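Local coordinates for protein Poly(Beta-D-mannuronate) lyase (Pseudopedobacter saltans, PDB 7O79) that probably cleaves alginate as a poly(beta-D-mannuronate) lyase of polysaccharide lyase family 6, built as a right-handed parallel beta-helix, at residues 268-274 / 321-327. Residues are numbered along the deposited sequence; the frame is centred on the assembly and turned at random.
Sequences VNNYVRD and VNNTFLN
Val-268 leans its CG1 branch on the carbonyl of Val-321 as two successive coils of the beta-helix run side by side. At Asn-269 and Asn-322 both strands break, each residue with positive phi, and the two amides lie alongside each other, the planes 20° apart and the ends pointing the same way; Asn-269 OD1 accepts from Arg-439, while Asn-322 ND2 donates to Gly-437. Asn-270 is a rung of an asparagine ladder that runs from Asn-245 through Asn-323 to Asn-360. Its amide lies beside that of Asn-323 with nearly parallel planes, 5° apart, and Asn-323 OD1 takes two bonds from opposite faces of its plane, from Asn-270 N and from Asn-270 ND2, each 2.9 Å long. Asn-245 and Ile-242 hold the Asn-270 amide from the preceding coil; Asn-323 ND2 donates to Val-267 O and Asn-323 N to Asn-360 OD1, so these buried amides are tied to main chain and to each other.

From here the strands pair in parallel: Thr-324 N donates to Asn-270 O, Val-272 N to Thr-324 O and Leu-326 N to Val-272 O, all at 2.8 Å. The Tyr-271 ring, swung out with CG anti to the backbone N (chi1 -172°), meets Thr-324 CG2 through CE1 at 3.8 Å. On the other face, Val-272 CB packs against Phe-325 CD1. Arg-273 lays its guanidinium over Leu-326 CB; side-on, NE and NH2 grip the two oxygens of Asp-274, with NE to OD2 at 2.7 Å. Asn-327 ND2 also points at Asp-274 OD1, but at 2.5 Å the separation is too short to be trusted in detail.

Strand 241-248 flanks the pair beside 266-273, and strand 356-364 follows 319-328, while residues 437-440 of the C-terminal tail cross over Asn-269, Asn-322 and Thr-324.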
# COMPACT_ATOMS: atom_id res chain seq x y z
N VAL A 268 12.81 -8.95 0.46
CA VAL A 268 13.38 -10.18 1.04
C VAL A 268 12.27 -11.04 1.63
O VAL A 268 11.30 -10.52 2.20
CB VAL A 268 14.43 -9.86 2.13
CG1 VAL A 268 15.17 -11.13 2.54
CG2 VAL A 268 15.42 -8.80 1.63
N ASN A 269 12.42 -12.36 1.49
CA ASN A 269 11.55 -13.35 2.15
C ASN A 269 10.09 -13.24 1.73
O ASN A 269 9.20 -13.55 2.52
CB ASN A 269 11.68 -13.26 3.67
CG ASN A 269 13.05 -13.72 4.16
OD1 ASN A 269 13.55 -14.75 3.72
ND2 ASN A 269 13.66 -12.94 5.04
N ASN A 270 9.84 -12.86 0.48
CA ASN A 270 8.48 -12.85 -0.06
C ASN A 270 8.18 -14.15 -0.80
O ASN A 270 9.03 -14.69 -1.51
CB ASN A 270 8.28 -11.65 -1.00
CG ASN A 270 8.56 -10.32 -0.30
OD1 ASN A 270 7.77 -9.89 0.54
ND2 ASN A 270 9.69 -9.70 -0.60
N TYR A 271 6.96 -14.64 -0.63
CA TYR A 271 6.49 -15.86 -1.29
C TYR A 271 5.37 -15.50 -2.26
O TYR A 271 4.27 -15.12 -1.84
CB TYR A 271 6.01 -16.87 -0.25
CG TYR A 271 5.67 -18.22 -0.82
CD1 TYR A 271 6.65 -19.20 -0.93
CD2 TYR A 271 4.38 -18.55 -1.19
CE1 TYR A 271 6.37 -20.44 -1.42
CE2 TYR A 271 4.08 -19.81 -1.68
CZ TYR A 271 5.09 -20.75 -1.80
OH TYR A 271 4.83 -22.00 -2.28
N VAL A 272 5.63 -15.64 -3.56
CA VAL A 272 4.68 -15.30 -4.62
C VAL A 272 4.43 -16.55 -5.44
O VAL A 272 5.38 -17.20 -5.89
CB VAL A 272 5.21 -14.16 -5.51
CG1 VAL A 272 4.21 -13.81 -6.60
CG2 VAL A 272 5.54 -12.93 -4.65
N ARG A 273 3.15 -16.88 -5.66
CA ARG A 273 2.87 -18.03 -6.50
C ARG A 273 1.52 -17.89 -7.18
O ARG A 273 0.60 -17.25 -6.67
CB ARG A 273 2.96 -19.33 -5.69
CG ARG A 273 1.96 -19.47 -4.56
CD ARG A 273 1.79 -20.95 -4.19
NE ARG A 273 1.56 -21.75 -5.39
CZ ARG A 273 2.33 -22.74 -5.82
NH1 ARG A 273 3.42 -23.10 -5.15
NH2 ARG A 273 2.00 -23.39 -6.94
N ASP A 274 1.43 -18.49 -8.38
CA ASP A 274 0.19 -18.58 -9.15
C ASP A 274 -0.35 -17.19 -9.47
O ASP A 274 -1.55 -16.92 -9.37
CB ASP A 274 -0.88 -19.41 -8.43
CG ASP A 274 -0.33 -20.68 -7.78
OD1 ASP A 274 0.42 -21.42 -8.44
OD2 ASP A 274 -0.69 -20.98 -6.62
N VAL A 321 16.55 -10.57 -2.39
CA VAL A 321 17.19 -11.81 -1.94
C VAL A 321 16.18 -12.71 -1.25
O VAL A 321 15.23 -12.23 -0.61
CB VAL A 321 18.39 -11.52 -1.00
CG1 VAL A 321 19.08 -12.80 -0.58
CG2 VAL A 321 19.42 -10.67 -1.71
N ASN A 322 16.38 -14.03 -1.37
CA ASN A 322 15.63 -15.01 -0.60
C ASN A 322 14.13 -14.88 -0.79
O ASN A 322 13.35 -14.98 0.17
CB ASN A 322 15.96 -14.93 0.89
CG ASN A 322 17.35 -15.41 1.18
OD1 ASN A 322 18.19 -14.66 1.65
ND2 ASN A 322 17.61 -16.69 0.89
N ASN A 323 13.71 -14.63 -2.03
CA ASN A 323 12.30 -14.64 -2.38
C ASN A 323 11.97 -15.91 -3.16
O ASN A 323 12.85 -16.58 -3.69
CB ASN A 323 11.92 -13.41 -3.21
CG ASN A 323 12.23 -12.09 -2.49
OD1 ASN A 323 11.49 -11.68 -1.59
ND2 ASN A 323 13.31 -11.41 -2.90
N THR A 324 10.68 -16.22 -3.22
CA THR A 324 10.21 -17.37 -3.99
C THR A 324 9.11 -16.91 -4.93
O THR A 324 8.15 -16.27 -4.50
CB THR A 324 9.71 -18.47 -3.05
OG1 THR A 324 10.81 -18.89 -2.23
CG2 THR A 324 9.15 -19.65 -3.81
N PHE A 325 9.28 -17.21 -6.22
CA PHE A 325 8.31 -16.87 -7.27
C PHE A 325 7.95 -18.14 -8.05
O PHE A 325 8.67 -18.53 -8.97
CB PHE A 325 8.88 -15.81 -8.23
CG PHE A 325 9.49 -14.62 -7.54
CD1 PHE A 325 8.67 -13.63 -6.98
CD2 PHE A 325 10.86 -14.48 -7.45
CE1 PHE A 325 9.24 -12.51 -6.34
CE2 PHE A 325 11.43 -13.37 -6.79
CZ PHE A 325 10.62 -12.40 -6.23
N LEU A 326 6.81 -18.76 -7.74
CA LEU A 326 6.50 -20.05 -8.34
C LEU A 326 5.26 -19.99 -9.21
O LEU A 326 4.27 -19.35 -8.85
CB LEU A 326 6.34 -21.13 -7.27
CG LEU A 326 7.62 -21.47 -6.50
CD1 LEU A 326 7.29 -22.23 -5.21
CD2 LEU A 326 8.59 -22.24 -7.37
N ASN A 327 5.31 -20.69 -10.35
CA ASN A 327 4.13 -20.87 -11.20
C ASN A 327 3.57 -19.52 -11.66
O ASN A 327 2.36 -19.31 -11.71
CB ASN A 327 3.06 -21.70 -10.47
CG ASN A 327 1.91 -22.15 -11.38
OD1 ASN A 327 2.10 -22.44 -12.57
ND2 ASN A 327 0.73 -22.24 -10.80